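Local structure of fusarinine C esterase sidJ (6GUP) at residues A[33-38]-A[104-108]; A[195-200]-A[231-235]; A[265-270]-A[302-308]; A[282-288]-A[321-327]. The protein hydrolyses the ester bonds of the siderophore fusarinine C, yielding three fusarinine units and releasing iron, but does not act on triacetylfusarinine C. Residues are numbered along the deposited sequence.

How the contacts relate
All four contacts belong to one alpha/beta-hydrolase chain. Contact 4 joins the C-terminal ends of strands 278-283 and 320-322 and holds Asp286 and His327, which with Ser123 have the geometry of a Ser-His-Asp triad. Contact 3 touches it: Trp302 CZ3 lies 3.4 Å from Phe282 CZ, and the two contacts interleave along the chain around strand 278-283 and helix 295-307. Contact 1 reaches the same sheet at strand 37-42, its centre about 34 Å from that of contact 4. Contact 2 packs two helices away from the sheet, with nearest atoms about 12 Å from contact 4, and its centre is 46 Å from that of contact 1, across the chain's centre.

Contact 1 of 4, residues A[33-38]-A[104-108]; sequences TRKPHS and KTEKF
Residues 33-36 are a loop, extended at Thr33 and Arg34 but turning at Pro36 (psi -23°) into strand 37-42; it passes the C-terminal end of helix 86-108, of which 104-108 is the last turn, closed by Phe108 N to Lys104 O at 3.2 Å. The nearest CA atoms are those of Pro36 and Lys104, 6.1 Å apart. Thr33 offers its carbonyl, with O 3.8 Å from Phe108 CE1. Arg34 starts sideways, but its long t,t side chain carries the guanidinium to the helix end, where NH1 donates to Phe108 O at 2.7 Å, the oxygen lying near the guanidinium plane. Lys35 lays its backbone over one face of the Phe108 ring (N to CE1 3.6 Å), while its NZ leads away to Thr65 O and Gln63 O. Pro36, with its fixed phi, has its O 4.2 Å from Lys104 CB. At Ser38 the side chain points to the helix, and OG accepts from Lys104 NZ at 3.1 Å; the same NZ, on an m,m,t,p side chain, donates to Lys35 O at 2.9 Å and to Ser68 OG on strand 67-72. This joins a helix of the alpha/beta-hydrolase fold to the beginning of strand 37-42, an inner strand of the sheet. The buried Lys104 ammonium is thus solvated by the neutral oxygens Lys35 O, Ser38 OG and Ser68 OG, with no carboxylate among these partners, whereas the exposed Arg34 satisfies a carbonyl at the helix end.

Contact 2 of 4, residues A[195-200]-A[231-235]; sequences LTSMAR and ARRFL
Two helices of the helical region beside the alpha/beta-hydrolase sheet, 185-205 and 231-238, cross here at -122°, their short axes 8.7 Å apart at closest approach. Both segments are regular alpha helix, with Ala199 N to Leu195 O at 2.9 Å and Leu235 N to Ala231 O at 3.0 Å. The backbones come nearest at Ala199 and Ala231, CA to CA 4.3 Å, which two methyl side chains permit: their CB atoms stand 4.1 Å apart, and Ala199 CB also lies 3.6 Å from Ala231 O. One turn on, Phe234 (chi1 t) reaches across, its CZ 3.6 Å from Leu195 CB and its CD2 3.6 Å from Ala199 CB, while Thr196 CG2 meets the ring edge at CE2, 3.5 Å away. The hydroxyl of Thr196 turns back to Glu193 O of its own helix, so its methyl serves the apolar side. Leu195 also packs on helix 216-222. Leu235 closes the interface: its CD1 is 3.4 Å from Ala199 O, and its CD2 lies 3.7 Å from Arg200 CG.

Contact 3 of 4, residues A[265-270]-A[302-308]; sequences FGMIRE and WRNATDH
This is a mixed aromatic and polar contact in which the turn 265-267, leading into the short, weakly bonded helix 268-271, lies against the C-terminal end of helix 295-307. Gly266 and Thr306 have the nearest CA atoms, 4.8 Å apart; without a side chain, Gly266 brings its CA to 3.3 Å from Ala305 O in a CA-H...O contact. Phe265 (chi1 m) stacks offset on the five-membered ring of Trp302, centroids 4.1 Å apart and planes at 21°. Thr306 OG1 donates to Trp302 O at 2.6 Å. His308 leaves the helix with positive phi, so its ring reaches back: NE2 donates weakly to Gly266 O at 2.7 Å, and the Arg269 guanidinium lies flat on its face, centres 3.6 Å apart. Glu270 OE2 holds Arg269 NH2 in a salt bridge at 3.1 Å. A water lies 2.7 Å from Phe265 O and 2.8 Å from Thr306 O, bridging the two segments, and accepts from Arg269 N (2.9 Å). Phe265 and Ile268 also pack on helix 125-134, placing the contact in the helical layer that flanks the sheet, as in the alpha/beta-hydrolase fold.

Contact 4 of 4, residues A[282-288]-A[321-327]; sequences FSGADQS and IIPNASH
Two loops leaving neighbouring parallel strands run on side by side, each starting with a beta turn, until their side chains meet in a His-carboxylate hydrogen bond: His327 ND1 to Asp286 OD2, 2.9 Å. Phe282 pairs with Ile321 and Ser283 with Ile322, and Ile322 N donates to Phe282 O at 2.8 Å, then Gly284 N to Ile322 O at 2.8 Å. The type I turn Ser283-Asp286 lies beside the type II turn Ile322-Ala325, in which Asn324 takes positive phi; the CA atoms of Gly284 and Pro323 are 4.9 Å apart. Gly284 must be bare, since a CB would clash with Ile322 O; Ala285 N donates to Ala325 O at 2.7 Å. Strands 278-283 and 320-322, joined by helix 295-307, form a beta-alpha-beta crossover, and in alpha/beta-hydrolases the loops after such strands bear the acid and the histidine. His327 NE2 is hydrogen-bonded to Ser123 OG, in what looks like a GxSxG nucleophile elbow, consistent with a catalytic triad. Asp286 (chi1 t) is set by an Asx turn, its OD1 accepting from Ser288 N at 2.9 Å, and His327 (chi1 t) by its N donating to Gln287 OE1 at 3.2 Å. Ser283, small enough to sit between the loops, donates from OG to Ser326 O at 2.7 Å.

Contact 1 of 4, residues A[33-38]-A[104-108]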
# COMPACT_ATOMS: atom_id res chain seq x y z
N THR A 33 -28.28 -1.18 5.61
CA THR A 33 -28.46 -1.07 7.07
C THR A 33 -27.69 0.09 7.71
O THR A 33 -26.63 0.50 7.22
CB THR A 33 -28.04 -2.36 7.80
OG1 THR A 33 -26.66 -2.63 7.55
CG2 THR A 33 -28.87 -3.56 7.35
N ARG A 34 -28.24 0.59 8.81
CA ARG A 34 -27.67 1.73 9.53
C ARG A 34 -26.40 1.30 10.27
O ARG A 34 -26.38 0.25 10.91
CB ARG A 34 -28.71 2.29 10.50
CG ARG A 34 -28.48 3.74 10.91
CD ARG A 34 -29.48 4.19 11.96
NE ARG A 34 -28.85 5.03 12.98
CZ ARG A 34 -28.58 6.33 12.85
NH1 ARG A 34 -28.87 7.00 11.73
NH2 ARG A 34 -28.00 6.98 13.86
N LYS A 35 -25.36 2.14 10.19
CA LYS A 35 -24.04 1.84 10.74
C LYS A 35 -23.47 3.09 11.42
O LYS A 35 -22.49 3.66 10.94
CB LYS A 35 -23.07 1.40 9.64
CG LYS A 35 -23.49 0.17 8.86
CD LYS A 35 -23.42 -1.09 9.69
CE LYS A 35 -23.66 -2.30 8.81
NZ LYS A 35 -23.76 -3.58 9.56
N PRO A 36 -24.06 3.53 12.54
CA PRO A 36 -23.53 4.70 13.24
C PRO A 36 -22.15 4.49 13.88
O PRO A 36 -21.43 5.46 14.10
CB PRO A 36 -24.59 4.97 14.32
CG PRO A 36 -25.26 3.66 14.54
CD PRO A 36 -25.23 2.94 13.23
N HIS A 37 -21.78 3.23 14.14
CA HIS A 37 -20.54 2.88 14.83
C HIS A 37 -19.48 2.35 13.85
O HIS A 37 -19.82 1.84 12.78
CB HIS A 37 -20.83 1.86 15.92
CG HIS A 37 -22.01 2.21 16.77
ND1 HIS A 37 -22.07 3.37 17.52
CD2 HIS A 37 -23.18 1.57 16.99
CE1 HIS A 37 -23.22 3.43 18.16
NE2 HIS A 37 -23.91 2.34 17.86
N SER A 38 -18.22 2.45 14.25
CA SER A 38 -17.08 2.15 13.38
C SER A 38 -15.97 1.38 14.11
O SER A 38 -15.58 1.75 15.21
CB SER A 38 -16.48 3.45 12.84
OG SER A 38 -17.45 4.20 12.14
N LYS A 104 -19.46 9.30 8.96
CA LYS A 104 -20.59 8.63 9.61
C LYS A 104 -21.67 9.59 10.10
O LYS A 104 -22.85 9.23 10.14
CB LYS A 104 -20.11 7.73 10.76
CG LYS A 104 -19.41 6.45 10.31
CD LYS A 104 -20.33 5.55 9.49
CE LYS A 104 -19.69 4.22 9.13
NZ LYS A 104 -19.70 3.25 10.25
N THR A 105 -21.27 10.80 10.49
CA THR A 105 -22.22 11.86 10.80
C THR A 105 -22.98 12.29 9.54
O THR A 105 -24.20 12.31 9.54
CB THR A 105 -21.53 13.10 11.42
OG1 THR A 105 -20.74 12.69 12.55
CG2 THR A 105 -22.56 14.14 11.86
N GLU A 106 -22.24 12.63 8.49
CA GLU A 106 -22.83 13.06 7.21
C GLU A 106 -23.77 12.02 6.59
O GLU A 106 -24.84 12.37 6.09
CB GLU A 106 -21.75 13.43 6.20
CG GLU A 106 -21.09 14.77 6.46
CD GLU A 106 -20.05 15.13 5.41
OE1 GLU A 106 -20.02 16.30 4.97
OE2 GLU A 106 -19.25 14.24 5.02
N LYS A 107 -23.36 10.75 6.63
CA LYS A 107 -24.13 9.67 5.99
C LYS A 107 -25.42 9.34 6.74
O LYS A 107 -26.50 9.39 6.16
CB LYS A 107 -23.27 8.41 5.83
CG LYS A 107 -23.96 7.29 5.06
CD LYS A 107 -22.97 6.28 4.51
CE LYS A 107 -23.69 5.12 3.82
NZ LYS A 107 -22.78 3.97 3.59
N PHE A 108 -25.29 9.01 8.03
CA PHE A 108 -26.43 8.52 8.83
C PHE A 108 -27.03 9.56 9.78
O PHE A 108 -28.05 9.27 10.43
CB PHE A 108 -26.02 7.27 9.61
CG PHE A 108 -25.50 6.16 8.73
CD1 PHE A 108 -26.36 5.23 8.16
CD2 PHE A 108 -24.13 6.06 8.47
CE1 PHE A 108 -25.87 4.22 7.34
CE2 PHE A 108 -23.64 5.04 7.66
CZ PHE A 108 -24.51 4.12 7.10

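Contact 2 of 4, residues A[195-200]-A[231-235]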
# COMPACT_ATOMS: atom_id res chain seq x y z
N LEU A 195 23.89 -10.44 9.26
CA LEU A 195 22.92 -9.33 9.19
C LEU A 195 23.17 -8.25 10.25
O LEU A 195 23.05 -7.06 9.95
CB LEU A 195 21.48 -9.85 9.30
CG LEU A 195 20.86 -10.51 8.07
CD1 LEU A 195 19.52 -11.14 8.43
CD2 LEU A 195 20.68 -9.52 6.92
N THR A 196 23.50 -8.66 11.48
CA THR A 196 23.86 -7.71 12.54
C THR A 196 25.13 -6.94 12.19
O THR A 196 25.15 -5.71 12.25
CB THR A 196 24.07 -8.40 13.91
OG1 THR A 196 24.90 -9.55 13.75
CG2 THR A 196 22.73 -8.83 14.51
N SER A 197 26.17 -7.67 11.78
CA SER A 197 27.44 -7.07 11.35
C SER A 197 27.27 -6.07 10.21
O SER A 197 27.92 -5.02 10.20
CB SER A 197 28.42 -8.18 10.95
OG SER A 197 29.66 -7.64 10.51
N MET A 198 26.42 -6.41 9.24
CA MET A 198 26.05 -5.49 8.16
C MET A 198 25.31 -4.26 8.68
O MET A 198 25.61 -3.13 8.28
CB MET A 198 25.15 -6.19 7.13
CG MET A 198 25.87 -7.19 6.24
SD MET A 198 24.72 -8.16 5.27
CE MET A 198 24.14 -6.91 4.12
N ALA A 199 24.33 -4.50 9.55
CA ALA A 199 23.49 -3.44 10.10
C ALA A 199 24.25 -2.46 10.99
O ALA A 199 23.99 -1.26 10.95
CB ALA A 199 22.31 -4.04 10.85
N ARG A 200 25.18 -2.98 11.79
CA ARG A 200 26.05 -2.13 12.63
C ARG A 200 27.00 -1.28 11.80
O ARG A 200 27.21 -0.10 12.10
CB ARG A 200 26.86 -2.97 13.61
CG ARG A 200 26.03 -3.71 14.65
CD ARG A 200 26.90 -4.21 15.79
NE ARG A 200 26.60 -5.58 16.21
CZ ARG A 200 27.27 -6.24 17.15
NH1 ARG A 200 28.30 -5.68 17.79
NH2 ARG A 200 26.92 -7.49 17.46
N ALA A 231 18.88 -1.29 7.63
CA ALA A 231 19.90 -1.57 8.65
C ALA A 231 19.51 -0.99 10.00
O ALA A 231 19.65 -1.66 11.03
CB ALA A 231 21.25 -1.03 8.21
N ARG A 232 19.03 0.25 10.00
CA ARG A 232 18.60 0.92 11.23
C ARG A 232 17.41 0.24 11.89
O ARG A 232 17.37 0.13 13.11
CB ARG A 232 18.28 2.40 10.98
CG ARG A 232 19.52 3.25 10.80
CD ARG A 232 19.17 4.73 10.75
NE ARG A 232 18.43 5.09 9.55
CZ ARG A 232 18.09 6.34 9.21
NH1 ARG A 232 18.42 7.37 9.99
NH2 ARG A 232 17.41 6.56 8.10
N ARG A 233 16.45 -0.20 11.08
CA ARG A 233 15.29 -0.91 11.61
C ARG A 233 15.66 -2.27 12.17
O ARG A 233 15.17 -2.65 13.23
CB ARG A 233 14.19 -1.06 10.56
CG ARG A 233 12.89 -1.41 11.24
CD ARG A 233 11.73 -1.76 10.32
NE ARG A 233 10.81 -2.65 11.03
CZ ARG A 233 10.13 -2.34 12.14
NH1 ARG A 233 10.22 -1.14 12.71
NH2 ARG A 233 9.33 -3.25 12.69
N PHE A 234 16.50 -3.00 11.45
CA PHE A 234 16.97 -4.31 11.91
C PHE A 234 17.73 -4.21 13.24
O PHE A 234 17.55 -5.07 14.11
CB PHE A 234 17.84 -4.97 10.84
CG PHE A 234 18.48 -6.25 11.29
CD1 PHE A 234 17.88 -7.48 11.06
CD2 PHE A 234 19.69 -6.21 11.97
CE1 PHE A 234 18.48 -8.65 11.49
CE2 PHE A 234 20.29 -7.38 12.41
CZ PHE A 234 19.69 -8.60 12.16
N LEU A 235 18.58 -3.19 13.39
CA LEU A 235 19.34 -2.98 14.64
C LEU A 235 18.45 -2.78 15.86
O LEU A 235 18.79 -3.24 16.95
CB LEU A 235 20.30 -1.79 14.53
CG LEU A 235 21.65 -2.02 13.85
CD1 LEU A 235 22.50 -0.77 13.99
CD2 LEU A 235 22.38 -3.23 14.43

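Contact 3 of 4, residues A[265-270]-A[302-308]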
# COMPACT_ATOMS: atom_id res chain seq x y z
N PHE A 265 1.75 1.32 28.87
CA PHE A 265 0.41 0.94 29.35
C PHE A 265 -0.07 1.88 30.46
O PHE A 265 -1.24 2.25 30.49
CB PHE A 265 0.41 -0.50 29.88
CG PHE A 265 0.49 -1.54 28.80
CD1 PHE A 265 -0.66 -2.00 28.16
CD2 PHE A 265 1.72 -2.08 28.43
CE1 PHE A 265 -0.59 -2.97 27.17
CE2 PHE A 265 1.80 -3.05 27.44
CZ PHE A 265 0.64 -3.50 26.81
N GLY A 266 0.84 2.25 31.36
CA GLY A 266 0.55 3.19 32.44
C GLY A 266 0.19 4.61 32.01
O GLY A 266 -0.50 5.31 32.75
N MET A 267 0.64 5.02 30.83
CA MET A 267 0.28 6.34 30.27
C MET A 267 -1.08 6.38 29.55
O MET A 267 -1.50 7.46 29.13
CB MET A 267 1.39 6.84 29.34
CG MET A 267 2.70 7.18 30.04
SD MET A 267 2.58 8.45 31.31
CE MET A 267 2.07 9.88 30.34
N ILE A 268 -1.77 5.24 29.42
CA ILE A 268 -3.10 5.21 28.80
C ILE A 268 -4.09 6.07 29.59
O ILE A 268 -4.85 6.85 29.01
CB ILE A 268 -3.64 3.77 28.62
CG1 ILE A 268 -2.78 3.00 27.60
CG2 ILE A 268 -5.09 3.78 28.14
CD1 ILE A 268 -3.01 1.51 27.58
N ARG A 269 -4.08 5.93 30.92
CA ARG A 269 -4.93 6.75 31.79
C ARG A 269 -4.60 8.24 31.72
O ARG A 269 -5.50 9.08 31.75
CB ARG A 269 -4.83 6.28 33.25
CG ARG A 269 -5.84 6.94 34.19
CD ARG A 269 -5.67 6.51 35.63
NE ARG A 269 -4.35 6.84 36.17
CZ ARG A 269 -3.96 6.64 37.43
NH1 ARG A 269 -4.79 6.11 38.33
NH2 ARG A 269 -2.73 6.97 37.80
N GLU A 270 -3.31 8.57 31.62
CA GLU A 270 -2.85 9.96 31.72
C GLU A 270 -3.16 10.80 30.47
O GLU A 270 -3.53 11.97 30.61
CB GLU A 270 -1.34 10.01 32.00
CG GLU A 270 -0.87 9.22 33.22
CD GLU A 270 -1.61 9.57 34.50
OE1 GLU A 270 -1.86 10.77 34.74
OE2 GLU A 270 -1.92 8.65 35.28
N TRP A 302 0.62 -6.30 32.33
CA TRP A 302 0.01 -5.26 31.49
C TRP A 302 -1.26 -4.70 32.12
O TRP A 302 -1.48 -3.49 32.10
CB TRP A 302 -0.29 -5.77 30.08
CG TRP A 302 0.92 -6.11 29.24
CD1 TRP A 302 2.24 -5.88 29.55
CD2 TRP A 302 0.91 -6.71 27.94
NE1 TRP A 302 3.04 -6.32 28.53
CE2 TRP A 302 2.26 -6.83 27.53
CE3 TRP A 302 -0.10 -7.17 27.09
CZ2 TRP A 302 2.62 -7.40 26.30
CZ3 TRP A 302 0.26 -7.73 25.87
CH2 TRP A 302 1.61 -7.84 25.49
N ARG A 303 -2.09 -5.59 32.68
CA ARG A 303 -3.30 -5.17 33.40
C ARG A 303 -2.97 -4.24 34.56
O ARG A 303 -3.55 -3.16 34.67
CB ARG A 303 -4.09 -6.39 33.92
CG ARG A 303 -5.25 -6.01 34.83
CD ARG A 303 -6.20 -7.16 35.12
NE ARG A 303 -7.33 -6.70 35.93
CZ ARG A 303 -8.43 -7.41 36.20
NH1 ARG A 303 -8.60 -8.65 35.74
NH2 ARG A 303 -9.38 -6.86 36.95
N ASN A 304 -2.04 -4.66 35.40
CA ASN A 304 -1.63 -3.89 36.58
C ASN A 304 -0.95 -2.56 36.22
O ASN A 304 -1.12 -1.57 36.94
CB ASN A 304 -0.73 -4.72 37.50
CG ASN A 304 -1.47 -5.85 38.20
OD1 ASN A 304 -2.60 -5.67 38.67
ND2 ASN A 304 -0.84 -7.02 38.28
N ALA A 305 -0.19 -2.55 35.13
CA ALA A 305 0.37 -1.30 34.59
C ALA A 305 -0.73 -0.38 34.06
O ALA A 305 -0.74 0.81 34.37
CB ALA A 305 1.39 -1.60 33.50
N THR A 306 -1.65 -0.95 33.27
CA THR A 306 -2.78 -0.21 32.70
C THR A 306 -3.72 0.35 33.78
O THR A 306 -4.13 1.51 33.70
CB THR A 306 -3.61 -1.10 31.74
OG1 THR A 306 -2.75 -1.67 30.75
CG2 THR A 306 -4.71 -0.31 31.04
N ASP A 307 -4.05 -0.48 34.77
CA ASP A 307 -4.98 -0.10 35.85
C ASP A 307 -4.32 0.58 37.06
O ASP A 307 -5.02 0.96 38.00
CB ASP A 307 -5.77 -1.34 36.32
CG ASP A 307 -6.81 -1.81 35.31
OD1 ASP A 307 -7.07 -1.10 34.31
OD2 ASP A 307 -7.37 -2.90 35.53
N HIS A 308 -2.99 0.74 37.03
CA HIS A 308 -2.23 1.34 38.12
C HIS A 308 -2.47 0.63 39.47
O HIS A 308 -2.69 1.27 40.50
CB HIS A 308 -2.51 2.85 38.21
CG HIS A 308 -2.05 3.62 37.01
ND1 HIS A 308 -0.90 4.38 37.01
CD2 HIS A 308 -2.57 3.73 35.77
CE1 HIS A 308 -0.74 4.93 35.82
NE2 HIS A 308 -1.74 4.55 35.05
O HOH W 1 -2.90 3.59 32.22

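Contact 4 of 4, residues A[282-288]-A[321-327]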
# COMPACT_ATOMS: atom_id res chain seq x y z
N PHE A 282 -4.60 -12.51 23.35
CA PHE A 282 -3.44 -13.36 23.05
C PHE A 282 -3.88 -14.62 22.33
O PHE A 282 -5.01 -15.08 22.47
CB PHE A 282 -2.68 -13.78 24.32
CG PHE A 282 -1.60 -12.81 24.77
CD1 PHE A 282 -1.07 -11.81 23.94
CD2 PHE A 282 -1.07 -12.95 26.05
CE1 PHE A 282 -0.07 -10.97 24.40
CE2 PHE A 282 -0.07 -12.11 26.50
CZ PHE A 282 0.43 -11.12 25.68
N SER A 283 -2.94 -15.19 21.57
CA SER A 283 -3.13 -16.47 20.90
C SER A 283 -2.46 -17.56 21.74
O SER A 283 -1.27 -17.47 22.04
CB SER A 283 -2.56 -16.40 19.49
OG SER A 283 -3.37 -15.60 18.65
N GLY A 284 -3.24 -18.56 22.14
CA GLY A 284 -2.76 -19.62 23.04
C GLY A 284 -1.68 -20.52 22.46
O GLY A 284 -0.80 -20.99 23.20
N ALA A 285 -1.74 -20.76 21.16
CA ALA A 285 -0.72 -21.52 20.44
C ALA A 285 0.09 -20.60 19.52
O ALA A 285 0.45 -20.99 18.40
CB ALA A 285 -1.37 -22.64 19.64
N ASP A 286 0.39 -19.39 19.99
CA ASP A 286 1.14 -18.41 19.20
C ASP A 286 2.56 -18.93 19.01
O ASP A 286 3.34 -19.05 19.96
CB ASP A 286 1.16 -17.03 19.87
CG ASP A 286 1.58 -15.93 18.92
OD1 ASP A 286 2.57 -16.10 18.18
OD2 ASP A 286 0.92 -14.87 18.92
N GLN A 287 2.88 -19.24 17.75
CA GLN A 287 4.18 -19.79 17.37
C GLN A 287 5.32 -18.76 17.39
O GLN A 287 6.48 -19.14 17.35
CB GLN A 287 4.10 -20.50 16.01
CG GLN A 287 3.95 -19.62 14.76
CD GLN A 287 2.57 -19.01 14.56
OE1 GLN A 287 1.65 -19.24 15.34
NE2 GLN A 287 2.44 -18.20 13.51
N SER A 288 4.98 -17.46 17.43
CA SER A 288 5.98 -16.39 17.53
C SER A 288 6.46 -16.12 18.96
O SER A 288 7.50 -15.50 19.14
CB SER A 288 5.42 -15.08 16.95
OG SER A 288 5.07 -15.25 15.58
N ILE A 321 -6.32 -15.35 26.73
CA ILE A 321 -5.50 -16.15 25.84
C ILE A 321 -6.43 -17.12 25.10
O ILE A 321 -6.96 -18.05 25.71
CB ILE A 321 -4.42 -16.91 26.65
CG1 ILE A 321 -3.51 -15.90 27.37
CG2 ILE A 321 -3.58 -17.80 25.74
CD1 ILE A 321 -2.57 -16.51 28.39
N ILE A 322 -6.62 -16.89 23.80
CA ILE A 322 -7.55 -17.68 22.98
C ILE A 322 -7.00 -19.11 22.88
O ILE A 322 -5.88 -19.29 22.40
CB ILE A 322 -7.73 -17.11 21.55
CG1 ILE A 322 -8.16 -15.63 21.54
CG2 ILE A 322 -8.75 -17.94 20.76
CD1 ILE A 322 -9.53 -15.33 22.13
N PRO A 323 -7.77 -20.13 23.34
CA PRO A 323 -7.27 -21.51 23.27
C PRO A 323 -6.98 -22.00 21.85
O PRO A 323 -7.79 -21.79 20.95
CB PRO A 323 -8.41 -22.34 23.89
CG PRO A 323 -9.21 -21.38 24.69
CD PRO A 323 -9.08 -20.05 24.01
N ASN A 324 -5.81 -22.62 21.67
CA ASN A 324 -5.38 -23.23 20.40
C ASN A 324 -5.18 -22.26 19.21
O ASN A 324 -4.94 -22.72 18.09
CB ASN A 324 -6.34 -24.36 19.98
CG ASN A 324 -6.61 -25.36 21.10
OD1 ASN A 324 -7.76 -25.68 21.40
ND2 ASN A 324 -5.54 -25.84 21.72
N ALA A 325 -5.25 -20.95 19.45
CA ALA A 325 -5.13 -19.97 18.37
C ALA A 325 -3.67 -19.78 18.00
O ALA A 325 -2.81 -19.74 18.87
CB ALA A 325 -5.73 -18.64 18.79
N SER A 326 -3.40 -19.67 16.70
CA SER A 326 -2.07 -19.34 16.20
C SER A 326 -1.98 -17.82 16.14
O SER A 326 -2.95 -17.13 16.46
CB SER A 326 -1.83 -19.96 14.82
OG SER A 326 -2.66 -19.38 13.84
N HIS A 327 -0.82 -17.30 15.74
CA HIS A 327 -0.58 -15.85 15.70
C HIS A 327 -1.60 -15.10 14.85
O HIS A 327 -2.23 -14.15 15.32
CB HIS A 327 0.83 -15.55 15.20
CG HIS A 327 1.18 -14.09 15.23
ND1 HIS A 327 1.44 -13.42 16.41
CD2 HIS A 327 1.28 -13.18 14.24
CE1 HIS A 327 1.71 -12.15 16.13
NE2 HIS A 327 1.62 -11.98 14.83